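Local coordinates for BT_2262 (uncharacterised lipoprotein) (Bacteroides thetaiotaomicron, PDB 5FQ8) that is of unknown function but is a lipoprotein held in complex with an outer membrane protein, consistent with an accessory role at the bacterial surface, at residues V15-E20 against Y38-N43; N66-A71 against T80-V85. One frame throughout, in Å; residues are numbered along the deposited sequence.

Interaction 1: residues V15-E20 against Y38-N43; sequences VTLERE and YYAEMN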
# COMPACT_ATOMS: atom_id res chain seq x y z
N VAL G 15 48.07 -9.30 13.58
CA VAL G 15 48.88 -10.43 13.17
C VAL G 15 48.04 -11.70 13.21
O VAL G 15 47.22 -11.88 14.11
CB VAL G 15 50.12 -10.58 14.08
CG1 VAL G 15 50.74 -11.95 13.91
CG2 VAL G 15 51.13 -9.50 13.76
N THR G 16 48.23 -12.57 12.23
CA THR G 16 47.61 -13.88 12.22
C THR G 16 48.67 -14.92 12.56
O THR G 16 49.78 -14.87 12.03
CB THR G 16 46.99 -14.17 10.86
OG1 THR G 16 45.80 -13.39 10.71
CG2 THR G 16 46.66 -15.64 10.71
N LEU G 17 48.33 -15.85 13.45
CA LEU G 17 49.26 -16.90 13.86
C LEU G 17 48.56 -18.25 13.85
O LEU G 17 47.53 -18.42 14.51
CB LEU G 17 49.84 -16.60 15.24
CG LEU G 17 50.93 -17.57 15.73
CD1 LEU G 17 52.06 -17.61 14.74
CD2 LEU G 17 51.45 -17.15 17.08
N GLU G 18 49.12 -19.20 13.10
CA GLU G 18 48.57 -20.54 12.95
C GLU G 18 49.57 -21.56 13.45
O GLU G 18 50.74 -21.54 13.04
CB GLU G 18 48.24 -20.84 11.49
CG GLU G 18 47.33 -19.84 10.82
CD GLU G 18 47.47 -19.86 9.32
OE1 GLU G 18 48.33 -20.60 8.81
OE2 GLU G 18 46.71 -19.13 8.65
N ARG G 19 49.12 -22.46 14.31
CA ARG G 19 49.95 -23.56 14.76
C ARG G 19 49.90 -24.70 13.75
O ARG G 19 48.81 -25.10 13.32
CB ARG G 19 49.49 -24.06 16.12
CG ARG G 19 50.25 -25.28 16.57
CD ARG G 19 49.69 -25.88 17.83
NE ARG G 19 48.31 -26.31 17.65
CZ ARG G 19 47.28 -25.81 18.32
NH1 ARG G 19 47.48 -24.87 19.24
NH2 ARG G 19 46.06 -26.26 18.09
N GLU G 20 51.06 -25.23 13.38
CA GLU G 20 51.17 -26.41 12.55
C GLU G 20 51.67 -27.57 13.40
O GLU G 20 52.79 -27.54 13.91
CB GLU G 20 52.13 -26.19 11.37
CG GLU G 20 51.68 -25.20 10.32
CD GLU G 20 52.75 -24.98 9.28
OE1 GLU G 20 53.82 -25.61 9.40
OE2 GLU G 20 52.52 -24.20 8.33
N TYR G 38 54.91 -23.55 12.43
CA TYR G 38 53.89 -22.52 12.63
C TYR G 38 54.00 -21.52 11.49
O TYR G 38 55.03 -21.44 10.81
CB TYR G 38 54.07 -21.82 13.98
CG TYR G 38 55.48 -21.37 14.22
CD1 TYR G 38 55.92 -20.14 13.78
CD2 TYR G 38 56.38 -22.19 14.88
CE1 TYR G 38 57.21 -19.75 13.98
CE2 TYR G 38 57.66 -21.80 15.09
CZ TYR G 38 58.08 -20.58 14.64
OH TYR G 38 59.37 -20.19 14.86
N TYR G 39 52.92 -20.76 11.29
CA TYR G 39 52.88 -19.74 10.26
C TYR G 39 52.30 -18.45 10.82
O TYR G 39 51.27 -18.47 11.50
CB TYR G 39 52.04 -20.20 9.06
CG TYR G 39 51.82 -19.12 8.04
CD1 TYR G 39 52.82 -18.77 7.15
CD2 TYR G 39 50.61 -18.44 7.97
CE1 TYR G 39 52.63 -17.78 6.22
CE2 TYR G 39 50.41 -17.45 7.05
CZ TYR G 39 51.42 -17.12 6.18
OH TYR G 39 51.22 -16.12 5.25
N ALA G 40 52.96 -17.33 10.52
CA ALA G 40 52.52 -16.03 11.01
C ALA G 40 52.46 -15.05 9.86
O ALA G 40 53.41 -14.92 9.09
CB ALA G 40 53.45 -15.50 12.11
N GLU G 41 51.34 -14.34 9.75
CA GLU G 41 51.09 -13.42 8.67
C GLU G 41 50.72 -12.06 9.22
O GLU G 41 50.10 -11.95 10.28
CB GLU G 41 49.95 -13.93 7.78
CG GLU G 41 49.90 -13.37 6.38
CD GLU G 41 48.71 -13.88 5.62
OE1 GLU G 41 47.57 -13.50 5.96
OE2 GLU G 41 48.91 -14.70 4.69
N MET G 42 51.10 -11.01 8.50
CA MET G 42 50.69 -9.67 8.87
C MET G 42 50.51 -8.84 7.60
O MET G 42 51.48 -8.63 6.86
CB MET G 42 51.68 -9.01 9.80
CG MET G 42 51.29 -7.61 10.17
SD MET G 42 52.53 -6.83 11.19
CE MET G 42 53.94 -6.78 10.09
N ASN G 43 49.29 -8.37 7.38
CA ASN G 43 48.93 -7.65 6.17
C ASN G 43 49.37 -8.41 4.92
O ASN G 43 49.76 -7.80 3.92
CB ASN G 43 49.51 -6.24 6.17
CG ASN G 43 48.43 -5.19 6.13
OD1 ASN G 43 47.31 -5.46 5.71
ND2 ASN G 43 48.76 -3.98 6.56
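In the three-stranded antiparallel sheet of the Ig-like domain, the outermost strand 10-19 pairs with the central strand 38-42; the axes of the two short segments approach to 4.6 Å, with 168° between their directions. Two hydrogen-bonded pairs carry the backbone, T16 with E41 and E18 with Y39. T16 N reaches E41 O at 2.8 Å with an almost straight N-H...O, and E41 N answers to T16 O. In the second pair the E18 N bond runs nearly along the C=O axis of Y39, whereas Y39 N meets E18 O in the carbonyl plane. Between these pairs, A40 CA lies 3.1 Å from T16 O in a CA-H...O contact.

L17 and A40 share the face turned to the second sheet of this sandwich-like domain. With CG anti to the backbone N (chi1 -175°), L17 brings CD1 to within 3.6 Å of A40 CB. V15 CG2 lies 4.0 Å from M42 SD, although the methionine tip leads away. Y38 belongs to the same face, touching F81 and Y69 of the other sheet.

Polar groups dominate the opposite face, with T16, E18, Y39 and E41. The E18 side chain runs alongside Y39: E18 OE1 lies 3.3 Å from Y39 CD2 in an oblique approach, the carboxylate turned 40° from the ring. Y39 OH, 2.8 Å from E41 OE2, donates to it from above the carboxylate plane; this bond probably helps E41 stay ionised despite the like charge of E18, whose OE2 is 6.3 Å from E41 OE1. T16 OG1 makes a weak hydrogen bond to N231 of the OMP121 chain.

Interaction 2: residues N66-A71 against T80-V85; sequences NLVYAA and TFTRTV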
# COMPACT_ATOMS: atom_id res chain seq x y z
N ASN G 66 56.24 -26.42 28.85
CA ASN G 66 55.32 -25.56 28.10
C ASN G 66 56.11 -24.58 27.24
O ASN G 66 57.02 -23.91 27.74
CB ASN G 66 54.40 -24.79 29.04
CG ASN G 66 53.41 -25.68 29.74
OD1 ASN G 66 52.30 -25.87 29.27
ND2 ASN G 66 53.82 -26.24 30.87
N LEU G 67 55.74 -24.49 25.97
CA LEU G 67 56.32 -23.53 25.04
C LEU G 67 55.23 -22.56 24.61
O LEU G 67 54.13 -22.98 24.26
CB LEU G 67 56.90 -24.23 23.82
CG LEU G 67 57.95 -25.31 24.05
CD1 LEU G 67 57.75 -26.41 23.04
CD2 LEU G 67 59.32 -24.73 23.91
N VAL G 68 55.54 -21.27 24.65
CA VAL G 68 54.58 -20.23 24.27
C VAL G 68 55.07 -19.57 22.99
O VAL G 68 56.18 -19.05 22.93
CB VAL G 68 54.40 -19.20 25.39
CG1 VAL G 68 53.55 -18.05 24.90
CG2 VAL G 68 53.73 -19.86 26.56
N TYR G 69 54.23 -19.61 21.96
CA TYR G 69 54.52 -19.02 20.67
C TYR G 69 53.77 -17.71 20.54
O TYR G 69 52.58 -17.64 20.85
CB TYR G 69 54.11 -19.96 19.53
CG TYR G 69 54.81 -21.29 19.49
CD1 TYR G 69 54.41 -22.33 20.31
CD2 TYR G 69 55.83 -21.52 18.59
CE1 TYR G 69 55.03 -23.54 20.25
CE2 TYR G 69 56.45 -22.74 18.53
CZ TYR G 69 56.04 -23.74 19.36
OH TYR G 69 56.66 -24.95 19.30
N ALA G 70 54.45 -16.68 20.05
CA ALA G 70 53.80 -15.39 19.92
C ALA G 70 54.41 -14.59 18.79
O ALA G 70 55.61 -14.68 18.52
CB ALA G 70 53.87 -14.60 21.23
N ALA G 71 53.58 -13.79 18.15
CA ALA G 71 54.02 -12.86 17.13
C ALA G 71 53.40 -11.51 17.45
O ALA G 71 52.29 -11.45 17.99
CB ALA G 71 53.62 -13.31 15.74
N THR G 80 48.84 -15.38 20.21
CA THR G 80 49.67 -16.41 20.81
C THR G 80 48.96 -17.75 20.80
O THR G 80 47.74 -17.82 20.70
CB THR G 80 50.03 -16.05 22.24
OG1 THR G 80 51.06 -16.92 22.70
CG2 THR G 80 48.82 -16.20 23.14
N PHE G 81 49.76 -18.82 20.90
CA PHE G 81 49.23 -20.16 21.12
C PHE G 81 50.24 -20.95 21.94
O PHE G 81 51.43 -20.62 21.97
CB PHE G 81 48.88 -20.88 19.80
CG PHE G 81 50.06 -21.24 18.93
CD1 PHE G 81 50.78 -22.40 19.14
CD2 PHE G 81 50.40 -20.46 17.85
CE1 PHE G 81 51.84 -22.75 18.33
CE2 PHE G 81 51.46 -20.80 17.03
CZ PHE G 81 52.18 -21.95 17.28
N THR G 82 49.76 -21.99 22.62
CA THR G 82 50.59 -22.81 23.50
C THR G 82 50.77 -24.20 22.94
O THR G 82 49.85 -24.78 22.36
CB THR G 82 49.99 -22.94 24.89
OG1 THR G 82 49.41 -21.70 25.29
CG2 THR G 82 51.07 -23.32 25.88
N ARG G 83 51.96 -24.76 23.14
CA ARG G 83 52.25 -26.15 22.83
C ARG G 83 52.92 -26.77 24.04
O ARG G 83 53.91 -26.24 24.55
CB ARG G 83 53.13 -26.28 21.60
CG ARG G 83 53.29 -27.69 21.10
CD ARG G 83 54.15 -27.69 19.88
NE ARG G 83 53.36 -27.54 18.66
CZ ARG G 83 53.79 -26.91 17.58
NH1 ARG G 83 54.99 -26.34 17.58
NH2 ARG G 83 53.03 -26.82 16.51
N THR G 84 52.38 -27.90 24.51
CA THR G 84 52.84 -28.57 25.71
C THR G 84 53.53 -29.88 25.36
O THR G 84 52.95 -30.72 24.67
CB THR G 84 51.67 -28.85 26.65
OG1 THR G 84 50.91 -27.66 26.83
CG2 THR G 84 52.19 -29.33 27.98
N VAL G 85 54.76 -30.06 25.83
CA VAL G 85 55.56 -31.23 25.52
C VAL G 85 55.81 -32.00 26.81
O VAL G 85 56.26 -31.42 27.80
CB VAL G 85 56.89 -30.85 24.85
CG1 VAL G 85 57.76 -32.06 24.69
CG2 VAL G 85 56.63 -30.21 23.52
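The hairpin of strands 63-72 and 78-87 forms the middle of the domain's four-stranded mixed sheet. L67 with R83 and Y69 with F81 are its hydrogen-bonded pairs here, the bond from R83 N to L67 O being nearly straight (178°). On the packed face L67, Y69, F81, R83 and V85 crowd together. The Y69 and F81 rings are close to parallel, with 14° between their planes and centroids 4.6 Å apart, but displaced: F81 CE1 comes over one face of Y69, while Y69 CB sits over the F81 face, 3.7 Å from the F81 centroid, as a CH-pi contact. F81 reaches this position with CG in the crowded place between backbone N and carbonyl carbon (chi1 68°). Farther along, Y69 OH meets the R83 guanidinium at its edge, 2.8 Å from R83 NH1 in a weak bond, and L67 CD1 touches V85 CG2.

The other face is looser: N66 and T80 are exposed, although A70 is buried. N66 OD1 takes a weak bond from T84 OG1, at 3.3 Å. T80 OG1 donates to Y69 O from above the carbonyl plane, so that this oxygen is gripped twice, F81 N being its in-plane donor at 3.1 Å.

E35 is the stronger polar partner of the packed face: it forms a salt bridge with R83 NH1 and a hydrogen bond with Y69 OH, and D22 O accepts from R83 NE. The buried arginine charge is thus probably balanced by E35, with the tyrosine hydroxyl drawn into the same network.

How the interactions relate
Interactions 1 and 2 come in series along the chain, both in the Ig-like domain, and their centres lie about 13 Å apart. Each is an antiparallel strand pair in a different sheet: 15-20 with 38-43 in the three-stranded one, 66-71 with 80-85 in the mixed four-stranded one. The face of the first pair with L17, R19 and Y38 packs against F81: L17 CG is 3.5 Å from F81 CE2, and the aliphatic R19 CG is 3.5 Å from F81 CE1. The centre of interaction 1 is about 22 Å from the centre of the chain, that of interaction 2 about 13 Å. The side chains of L17, R19 and Y38 meeting F81 between the sheets hold the two layers together.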